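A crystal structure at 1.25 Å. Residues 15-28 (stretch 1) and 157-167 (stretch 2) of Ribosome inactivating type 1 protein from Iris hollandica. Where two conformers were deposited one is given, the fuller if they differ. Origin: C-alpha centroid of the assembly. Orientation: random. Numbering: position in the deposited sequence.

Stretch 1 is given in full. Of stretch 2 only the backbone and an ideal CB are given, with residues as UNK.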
ATOM      1  N   SER A  15       6.183   6.838  -9.186  1.00 12.71           N
ATOM      2  CA  SER A  15       7.527   7.394  -9.025  1.00 12.53           C
ATOM      3  C   SER A  15       7.975   7.417  -7.561  1.00 12.11           C
ATOM      4  O   SER A  15       9.143   7.155  -7.266  1.00 12.05           O
ATOM      5  CB  SER A  15       7.690   8.775  -9.676  1.00 12.50           C
ATOM      6  OG  SER A  15       7.006   9.803  -8.971  1.00 13.33           O
ATOM      7  N   TYR A  16       7.047   7.704  -6.656  1.00 11.71           N
ATOM      8  CA  TYR A  16       7.370   7.700  -5.234  1.00 11.39           C
ATOM      9  C   TYR A  16       7.670   6.270  -4.774  1.00 11.38           C
ATOM     10  O   TYR A  16       8.666   6.018  -4.094  1.00 11.35           O
ATOM     11  CB  TYR A  16       6.239   8.335  -4.427  1.00 11.17           C
ATOM     12  CG  TYR A  16       6.525   8.357  -2.946  1.00 10.27           C
ATOM     13  CD1 TYR A  16       7.500   9.198  -2.414  1.00 10.94           C
ATOM     14  CD2 TYR A  16       5.835   7.521  -2.081  1.00 10.36           C
ATOM     15  CE1 TYR A  16       7.772   9.204  -1.041  1.00 10.70           C
ATOM     16  CE2 TYR A  16       6.094   7.519  -0.715  1.00 10.05           C
ATOM     17  CZ  TYR A  16       7.055   8.364  -0.208  1.00  9.94           C
ATOM     18  OH  TYR A  16       7.291   8.339   1.155  1.00 10.16           O
ATOM     19  N   SER A  17       6.830   5.322  -5.166  1.00 10.93           N
ATOM     20  CA  SER A  17       7.058   3.927  -4.799  1.00 11.42           C
ATOM     21  C   SER A  17       8.334   3.360  -5.421  1.00 10.69           C
ATOM     22  O   SER A  17       9.045   2.585  -4.769  1.00 10.81           O
ATOM     23  CB  SER A  17       5.854   3.088  -5.180  1.00 11.59           C
ATOM     24  OG  SER A  17       4.767   3.420  -4.352  1.00 13.97           O
ATOM     25  N   ASP A  18       8.638   3.735  -6.663  1.00 11.19           N
ATOM     26  CA  ASP A  18       9.880   3.304  -7.295  1.00 11.62           C
ATOM     27  C   ASP A  18      11.094   3.825  -6.536  1.00 11.24           C
ATOM     28  O   ASP A  18      12.074   3.099  -6.341  1.00 10.89           O
ATOM     29  CB  ASP A  18       9.938   3.768  -8.759  1.00 11.91           C
ATOM     30  CG  ASP A  18       9.077   2.917  -9.697  1.00 14.14           C
ATOM     31  OD1 ASP A  18       8.568   1.853  -9.291  1.00 15.96           O
ATOM     32  OD2 ASP A  18       8.914   3.319 -10.869  1.00 17.22           O
ATOM     33  N   PHE A  19      11.041   5.091  -6.131  1.00 10.75           N
ATOM     34  CA  PHE A  19      12.087   5.681  -5.309  1.00 10.33           C
ATOM     35  C   PHE A  19      12.322   4.863  -4.032  1.00  9.78           C
ATOM     36  O   PHE A  19      13.443   4.472  -3.741  1.00 10.08           O
ATOM     37  CB  PHE A  19      11.741   7.145  -5.000  1.00 10.89           C
ATOM     38  CG  PHE A  19      12.405   7.690  -3.761  1.00 10.75           C
ATOM     39  CD1 PHE A  19      13.790   7.754  -3.660  1.00 11.12           C
ATOM     40  CD2 PHE A  19      11.645   8.161  -2.707  1.00 11.49           C
ATOM     41  CE1 PHE A  19      14.413   8.261  -2.516  1.00 12.19           C
ATOM     42  CE2 PHE A  19      12.256   8.674  -1.560  1.00 12.43           C
ATOM     43  CZ  PHE A  19      13.644   8.722  -1.467  1.00 12.06           C
ATOM     44  N   LEU A  20      11.257   4.585  -3.298  1.00  9.41           N
ATOM     45  CA  LEU A  20      11.399   3.851  -2.047  1.00  9.42           C
ATOM     46  C   LEU A  20      11.921   2.448  -2.274  1.00  9.87           C
ATOM     47  O   LEU A  20      12.696   1.944  -1.467  1.00  9.72           O
ATOM     48  CB  LEU A  20      10.075   3.799  -1.291  1.00  9.80           C
ATOM     49  CG  LEU A  20       9.573   5.134  -0.736  1.00 10.16           C
ATOM     50  CD1 LEU A  20       8.282   4.874  -0.004  1.00 11.26           C
ATOM     51  CD2 LEU A  20      10.585   5.778   0.212  1.00 10.89           C
ATOM     52  N   GLN A  21      11.501   1.800  -3.354  1.00  9.94           N
ATOM     53  CA  GLN A  21      11.967   0.438  -3.592  1.00 10.89           C
ATOM     54  C   GLN A  21      13.453   0.426  -3.929  1.00 11.33           C
ATOM     55  O   GLN A  21      14.204  -0.418  -3.425  1.00 11.46           O
ATOM     56  CB  GLN A  21      11.132  -0.271  -4.661  1.00 11.34           C
ATOM     57  CG  GLN A  21      11.454  -1.766  -4.762  1.00 11.66           C
ATOM     58  CD  GLN A  21      11.310  -2.478  -3.426  1.00 11.06           C
ATOM     59  OE1 GLN A  21      10.361  -2.243  -2.682  1.00 12.71           O
ATOM     60  NE2 GLN A  21      12.254  -3.358  -3.116  1.00 11.82           N
ATOM     61  N   ASN A  22      13.896   1.357  -4.769  0.50 11.75           N
ATOM     62  CA  ASN A  22      15.327   1.490  -5.049  0.50 12.34           C
ATOM     63  C   ASN A  22      16.116   1.799  -3.778  0.50 11.66           C
ATOM     64  O   ASN A  22      17.220   1.287  -3.568  0.50 11.50           O
ATOM     65  CB  ASN A  22      15.578   2.564  -6.109  0.50 13.10           C
ATOM     66  CG  ASN A  22      15.302   2.071  -7.510  0.50 14.99           C
ATOM     67  OD1 ASN A  22      15.530   0.902  -7.827  0.50 17.79           O
ATOM     68  ND2 ASN A  22      14.819   2.962  -8.365  0.50 17.52           N
ATOM     69  N   LEU A  23      15.535   2.630  -2.922  1.00 10.76           N
ATOM     70  CA  LEU A  23      16.136   2.926  -1.640  1.00 10.51           C
ATOM     71  C   LEU A  23      16.284   1.659  -0.771  1.00  9.73           C
ATOM     72  O   LEU A  23      17.363   1.380  -0.246  1.00 10.10           O
ATOM     73  CB  LEU A  23      15.323   4.015  -0.939  1.00 11.18           C
ATOM     74  CG  LEU A  23      15.764   4.387   0.468  1.00 12.29           C
ATOM     75  CD1 LEU A  23      17.183   4.918   0.496  1.00 15.02           C
ATOM     76  CD2 LEU A  23      14.811   5.414   1.033  1.00 13.31           C
ATOM     77  N   ARG A  24      15.216   0.879  -0.656  1.00  9.45           N
ATOM     78  CA  ARG A  24      15.271  -0.367   0.111  1.00  9.52           C
ATOM     79  C   ARG A  24      16.338  -1.303  -0.445  1.00  9.85           C
ATOM     80  O   ARG A  24      17.058  -1.947   0.318  1.00 10.37           O
ATOM     81  CB  ARG A  24      13.919  -1.081   0.111  1.00  9.50           C
ATOM     82  CG  ARG A  24      12.815  -0.352   0.849  1.00  9.39           C
ATOM     83  CD  ARG A  24      11.568  -1.234   0.985  1.00  9.93           C
ATOM     84  NE  ARG A  24      10.452  -0.409   1.434  1.00  9.15           N
ATOM     85  CZ  ARG A  24       9.541   0.148   0.638  1.00  9.05           C
ATOM     86  NH1 ARG A  24       9.534  -0.105  -0.668  1.00  9.98           N
ATOM     87  NH2 ARG A  24       8.626   0.947   1.159  1.00  9.78           N
ATOM     88  N   ASN A  25      16.438  -1.381  -1.770  1.00 10.05           N
ATOM     89  CA  ASN A  25      17.402  -2.278  -2.409  1.00 10.65           C
ATOM     90  C   ASN A  25      18.851  -1.913  -2.096  1.00 10.85           C
ATOM     91  O   ASN A  25      19.704  -2.796  -1.953  1.00 11.28           O
ATOM     92  CB  ASN A  25      17.166  -2.325  -3.923  1.00 11.04           C
ATOM     93  CG  ASN A  25      15.870  -3.016  -4.295  1.00 12.17           C
ATOM     94  OD1 ASN A  25      15.236  -3.687  -3.488  1.00 13.00           O
ATOM     95  ND2 ASN A  25      15.464  -2.844  -5.547  1.00 14.62           N
ATOM     96  N   ARG A  26      19.125  -0.621  -1.968  1.00 10.54           N
ATOM     97  CA  ARG A  26      20.463  -0.151  -1.613  1.00 11.00           C
ATOM     98  C   ARG A  26      20.745  -0.209  -0.112  1.00 10.68           C
ATOM     99  O   ARG A  26      21.885  -0.420   0.299  1.00 11.53           O
ATOM    100  CB  ARG A  26      20.705   1.271  -2.131  1.00 11.10           C
ATOM    101  CG  ARG A  26      20.552   1.471  -3.657  1.00 12.39           C
ATOM    102  CD  ARG A  26      21.662   0.824  -4.506  1.00 14.55           C
ATOM    103  NE  ARG A  26      21.559  -0.637  -4.564  1.00 13.98           N
ATOM    104  CZ  ARG A  26      20.668  -1.304  -5.293  1.00 15.40           C
ATOM    105  NH1 ARG A  26      19.791  -0.648  -6.053  1.00 18.00           N
ATOM    106  NH2 ARG A  26      20.652  -2.628  -5.266  1.00 16.38           N
ATOM    107  N   LEU A  27      19.721   0.011   0.711  1.00  9.96           N
ATOM    108  CA  LEU A  27      19.859  -0.111   2.164  1.00 10.03           C
ATOM    109  C   LEU A  27      20.138  -1.547   2.571  1.00 10.13           C
ATOM    110  O   LEU A  27      20.997  -1.806   3.408  1.00 10.54           O
ATOM    111  CB  LEU A  27      18.592   0.379   2.867  1.00 10.17           C
ATOM    112  CG  LEU A  27      18.367   1.890   2.840  1.00 10.10           C
ATOM    113  CD1 LEU A  27      16.947   2.169   3.271  1.00 11.07           C
ATOM    114  CD2 LEU A  27      19.346   2.609   3.760  1.00 12.64           C
ATOM    115  N   SER A  28      19.401  -2.471   1.971  1.00  9.74           N
ATOM    116  CA  SER A  28      19.457  -3.884   2.290  1.00 10.02           C
ATOM    117  C   SER A  28      20.867  -4.467   2.220  1.00  9.60           C
ATOM    118  O   SER A  28      21.668  -4.094   1.370  1.00  9.76           O
ATOM    119  CB  SER A  28      18.574  -4.619   1.296  1.00 10.29           C
ATOM    120  OG  SER A  28      18.659  -6.017   1.503  1.00 10.36           O
ATOM    121  N   UNK A 157      10.099  10.777   8.231  1.00  9.07           N
ATOM    122  CA  UNK A 157       8.911   9.960   8.055  1.00  9.79           C
ATOM    123  C   UNK A 157       8.663   9.563   6.608  1.00  9.38           C
ATOM    124  O   UNK A 157       8.248   8.442   6.345  1.00  9.94           O
ATOM    125  CB  UNK A 157       7.690  10.707   8.595  1.00  9.79           C
ATOM    126  N   UNK A 158       8.930  10.467   5.670  1.00  8.95           N
ATOM    127  CA  UNK A 158       8.636  10.210   4.259  1.00  9.33           C
ATOM    128  C   UNK A 158       9.744   9.481   3.514  1.00  9.28           C
ATOM    129  O   UNK A 158       9.545   9.078   2.359  1.00  9.82           O
ATOM    130  CB  UNK A 158       8.350  11.535   3.549  1.00  9.33           C
ATOM    131  N   UNK A 159      10.893   9.291   4.163  1.00  8.88           N
ATOM    132  CA  UNK A 159      12.003   8.551   3.574  1.00  9.21           C
ATOM    133  C   UNK A 159      12.312   7.308   4.415  1.00  8.97           C
ATOM    134  O   UNK A 159      12.147   6.190   3.932  1.00  9.39           O
ATOM    135  CB  UNK A 159      13.241   9.442   3.457  1.00  9.21           C
ATOM    136  N   UNK A 160      12.735   7.491   5.668  1.00  9.04           N
ATOM    137  CA  UNK A 160      13.110   6.352   6.522  1.00  9.35           C
ATOM    138  C   UNK A 160      11.914   5.502   6.946  1.00  9.40           C
ATOM    139  O   UNK A 160      11.957   4.275   6.862  1.00  9.32           O
ATOM    140  CB  UNK A 160      13.836   6.858   7.770  1.00  9.35           C
ATOM    141  N   UNK A 161      10.850   6.140   7.425  1.00  9.36           N
ATOM    142  CA  UNK A 161       9.735   5.364   7.976  1.00  9.53           C
ATOM    143  C   UNK A 161       8.943   4.637   6.903  1.00  9.24           C
ATOM    144  O   UNK A 161       8.490   3.517   7.118  1.00  9.67           O
ATOM    145  CB  UNK A 161       8.798   6.280   8.766  1.00  9.53           C
ATOM    146  N   UNK A 162       8.751   5.281   5.753  1.00  9.34           N
ATOM    147  CA  UNK A 162       8.111   4.626   4.611  1.00  9.08           C
ATOM    148  C   UNK A 162       8.990   3.508   4.021  1.00  9.05           C
ATOM    149  O   UNK A 162       8.467   2.490   3.566  1.00  9.53           O
ATOM    150  CB  UNK A 162       7.792   5.661   3.531  1.00  9.08           C
ATOM    151  N   UNK A 163      10.312   3.688   4.034  1.00  8.54           N
ATOM    152  CA  UNK A 163      11.202   2.592   3.631  1.00  8.87           C
ATOM    153  C   UNK A 163      11.016   1.393   4.580  1.00  8.52           C
ATOM    154  O   UNK A 163      10.976   0.251   4.143  1.00  8.96           O
ATOM    155  CB  UNK A 163      12.660   3.055   3.630  1.00  8.87           C
ATOM    156  N   UNK A 164      10.896   1.665   5.882  1.00  8.77           N
ATOM    157  CA  UNK A 164      10.735   0.611   6.892  1.00  9.12           C
ATOM    158  C   UNK A 164       9.366  -0.053   6.841  1.00  9.47           C
ATOM    159  O   UNK A 164       9.260  -1.255   7.100  1.00  9.44           O
ATOM    160  CB  UNK A 164      10.965   1.189   8.290  1.00  9.12           C
ATOM    161  N   UNK A 165       8.325   0.720   6.525  1.00  9.25           N
ATOM    162  CA  UNK A 165       6.943   0.227   6.597  1.00  9.36           C
ATOM    163  C   UNK A 165       6.139   0.587   5.365  1.00  9.33           C
ATOM    164  O   UNK A 165       5.791   1.766   5.147  1.00  9.74           O
ATOM    165  CB  UNK A 165       6.246   0.785   7.839  1.00  9.36           C
ATOM    166  N   UNK A 166       5.784  -0.424   4.584  1.00  9.55           N
ATOM    167  CA  UNK A 166       4.923  -0.216   3.427  1.00 10.07           C
ATOM    168  C   UNK A 166       3.539   0.286   3.824  1.00 10.54           C
ATOM    169  O   UNK A 166       2.862   0.919   3.006  1.00 11.33           O
ATOM    170  CB  UNK A 166       4.794  -1.516   2.630  1.00 10.07           C
ATOM    171  N   UNK A 167       3.116   0.034   5.061  1.00 10.61           N
ATOM    172  CA  UNK A 167       1.833   0.573   5.523  1.00 11.25           C
ATOM    173  C   UNK A 167       1.866   2.095   5.573  1.00 11.64           C
ATOM    174  O   UNK A 167       0.848   2.749   5.324  1.00 12.28           O
ATOM    175  CB  UNK A 167       1.482   0.012   6.902  1.00 11.25           C
TER

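Helix 15-27 crosses the helix of the second stretch at 69°, with the axes 9.7 Å apart at closest approach and the backbones nearest between Leu20 and position 163. At position 157 CA-to-CB points away from the first helix and nothing of it lies within 5.5 Å of the ideal CB, so stretch 1 sets no preference; the residue is Gln157, which makes its side-chain hydrogen bonds elsewhere in the structure.

Position 158 points sideways, its ideal CB 4.1 Å from Tyr16 OH. More telling is its backbone: the carbonyl O receives the tyrosine hydroxyl, a bond that asks for no particular side chain. An aliphatic residue would suit the flank of the phenol, and Leu158 is found; Tyr16 OH donates to Leu158 O at 2.7 Å, close to the ring plane.

At position 159 the ideal CB lies 5.0 Å from both Leu23 CD2 and Phe19 CZ. This shared apolar surface suits a modest hydrophobic side chain, such as valine, isoleucine or leucine. Val159 packs on it, CG1 3.7 Å from Leu23 CD2 and both methyls, CG1 and CG2, 4.4 Å from Phe19 CZ.

Positions 160 and 161 have no part of stretch 1 near their ideal CB atoms, and many residues would serve. They are Ser160, whose CB points away, and Glu161, out of reach.

Position 162 points toward the first helix, its ideal CB 3.6 Å from Tyr16 OH and 3.7 Å from Leu20 CD1. So little room favours a small residue, such as alanine, serine, threonine or valine, and the neighbouring hydroxyl makes a polar group welcome. Thr162 adopts the p rotamer, placing OG1 3.3 Å from Tyr16 OH and 3.5 Å from Leu20 CD2.

At position 163 the ideal CB is 4.1 Å from Leu23 CD2 and 4.4 Å from both Leu27 CD1 and Arg24 CG. Where the backbones come closest, alanine, glycine or perhaps serine would fit most easily. Ala163 covers the apolar surface with its methyl group alone. The Arg24 guanidinium meanwhile reads the end of this helix through main-chain oxygens near its plane: NE donates to Ala163 O at 2.8 Å and NH2 to Thr162 O at 2.9 Å.

Positions 164 and 165 point away and are unconstrained by stretch 1. Arg164 forms a salt bridge with Glu161 (NH1 to OE1, 3.5 Å), and Phe165 leaves the helix at the N-cap of the next.

Position 166 points sideways, its ideal CB 4.8 Å from Arg24 NH2. An acid could answer that charge, but Gln21 OE1 farther along also offers an acceptor to a long donor. Arg166 takes the latter role: NH2 donates to Gln21 OE1 at 2.8 Å. Its guanidinium lies over a face of that of Arg24, the two NH1 atoms 3.3 Å apart without a hydrogen bond. Gln21 OE1 also accepts from Arg24 NH1 at 3.1 Å, so one oxygen serves both cations.

Position 167, out of reach, could hold many residues; it is Ala167.

Stretch 2 157-167: QLVSETARFRA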
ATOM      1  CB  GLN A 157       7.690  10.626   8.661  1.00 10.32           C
ATOM      2  CG  GLN A 157       7.738  10.686  10.170  1.00 10.49           C
ATOM      3  CD  GLN A 157       6.494  11.301  10.731  1.00 10.94           C
ATOM      4  OE1 GLN A 157       5.590  10.600  11.194  1.00 11.56           O
ATOM      5  NE2 GLN A 157       6.414  12.619  10.662  1.00 10.40           N
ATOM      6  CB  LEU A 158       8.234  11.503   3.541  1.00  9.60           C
ATOM      7  CG  LEU A 158       6.950  12.135   4.079  1.00  9.69           C
ATOM      8  CD1 LEU A 158       6.700  13.465   3.397  1.00 11.58           C
ATOM      9  CD2 LEU A 158       5.773  11.207   3.861  1.00 12.35           C
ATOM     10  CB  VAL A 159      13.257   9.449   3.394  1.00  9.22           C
ATOM     11  CG1 VAL A 159      14.430   8.635   2.909  1.00 10.37           C
ATOM     12  CG2 VAL A 159      12.952  10.589   2.420  1.00  9.66           C
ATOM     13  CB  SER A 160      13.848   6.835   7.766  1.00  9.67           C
ATOM     14  OG  SER A 160      15.048   7.510   7.431  1.00 10.89           O
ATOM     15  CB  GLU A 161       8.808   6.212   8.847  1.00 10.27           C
ATOM     16  CG  GLU A 161       9.477   6.882  10.058  1.00 10.99           C
ATOM     17  CD  GLU A 161       9.918   5.936  11.161  1.00 12.96           C
ATOM     18  OE1 GLU A 161       9.815   4.698  11.009  1.00 15.18           O
ATOM     19  OE2 GLU A 161      10.370   6.455  12.199  1.00 14.09           O
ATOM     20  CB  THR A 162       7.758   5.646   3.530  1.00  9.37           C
ATOM     21  OG1 THR A 162       8.934   6.399   3.246  1.00  9.91           O
ATOM     22  CG2 THR A 162       6.637   6.587   3.991  1.00 10.11           C
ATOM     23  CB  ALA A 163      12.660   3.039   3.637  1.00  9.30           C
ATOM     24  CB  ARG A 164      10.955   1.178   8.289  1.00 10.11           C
ATOM     25  CG  ARG A 164      12.381   1.573   8.599  1.00  9.72           C
ATOM     26  CD  ARG A 164      12.383   2.293   9.923  1.00 10.19           C
ATOM     27  NE  ARG A 164      13.719   2.628  10.398  1.00 10.58           N
ATOM     28  CZ  ARG A 164      13.954   3.300  11.521  1.00 11.41           C
ATOM     29  NH1 ARG A 164      12.949   3.721  12.273  1.00 13.65           N
ATOM     30  NH2 ARG A 164      15.197   3.547  11.889  1.00 10.96           N
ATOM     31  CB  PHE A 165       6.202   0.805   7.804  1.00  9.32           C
ATOM     32  CG  PHE A 165       6.721   0.342   9.126  1.00 10.00           C
ATOM     33  CD1 PHE A 165       6.386  -0.917   9.617  1.00 10.70           C
ATOM     34  CD2 PHE A 165       7.521   1.168   9.893  1.00 11.14           C
ATOM     35  CE1 PHE A 165       6.859  -1.349  10.856  1.00 11.62           C
ATOM     36  CE2 PHE A 165       7.988   0.745  11.129  1.00 11.27           C
ATOM     37  CZ  PHE A 165       7.652  -0.510  11.611  1.00 11.96           C
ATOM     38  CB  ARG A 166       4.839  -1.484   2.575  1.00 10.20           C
ATOM     39  CG  ARG A 166       6.169  -1.834   1.951  1.00  9.65           C
ATOM     40  CD  ARG A 166       6.171  -3.212   1.334  1.00 10.89           C
ATOM     41  NE  ARG A 166       7.507  -3.597   0.892  1.00 11.94           N
ATOM     42  CZ  ARG A 166       8.049  -3.268  -0.280  1.00 10.03           C
ATOM     43  NH1 ARG A 166       7.362  -2.565  -1.181  1.00 11.45           N
ATOM     44  NH2 ARG A 166       9.291  -3.648  -0.537  1.00 10.41           N
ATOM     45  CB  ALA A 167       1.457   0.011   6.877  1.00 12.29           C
TER
HETATM   46  O   HOH W   1       7.583  -1.461  -3.917  1.00 14.65           O
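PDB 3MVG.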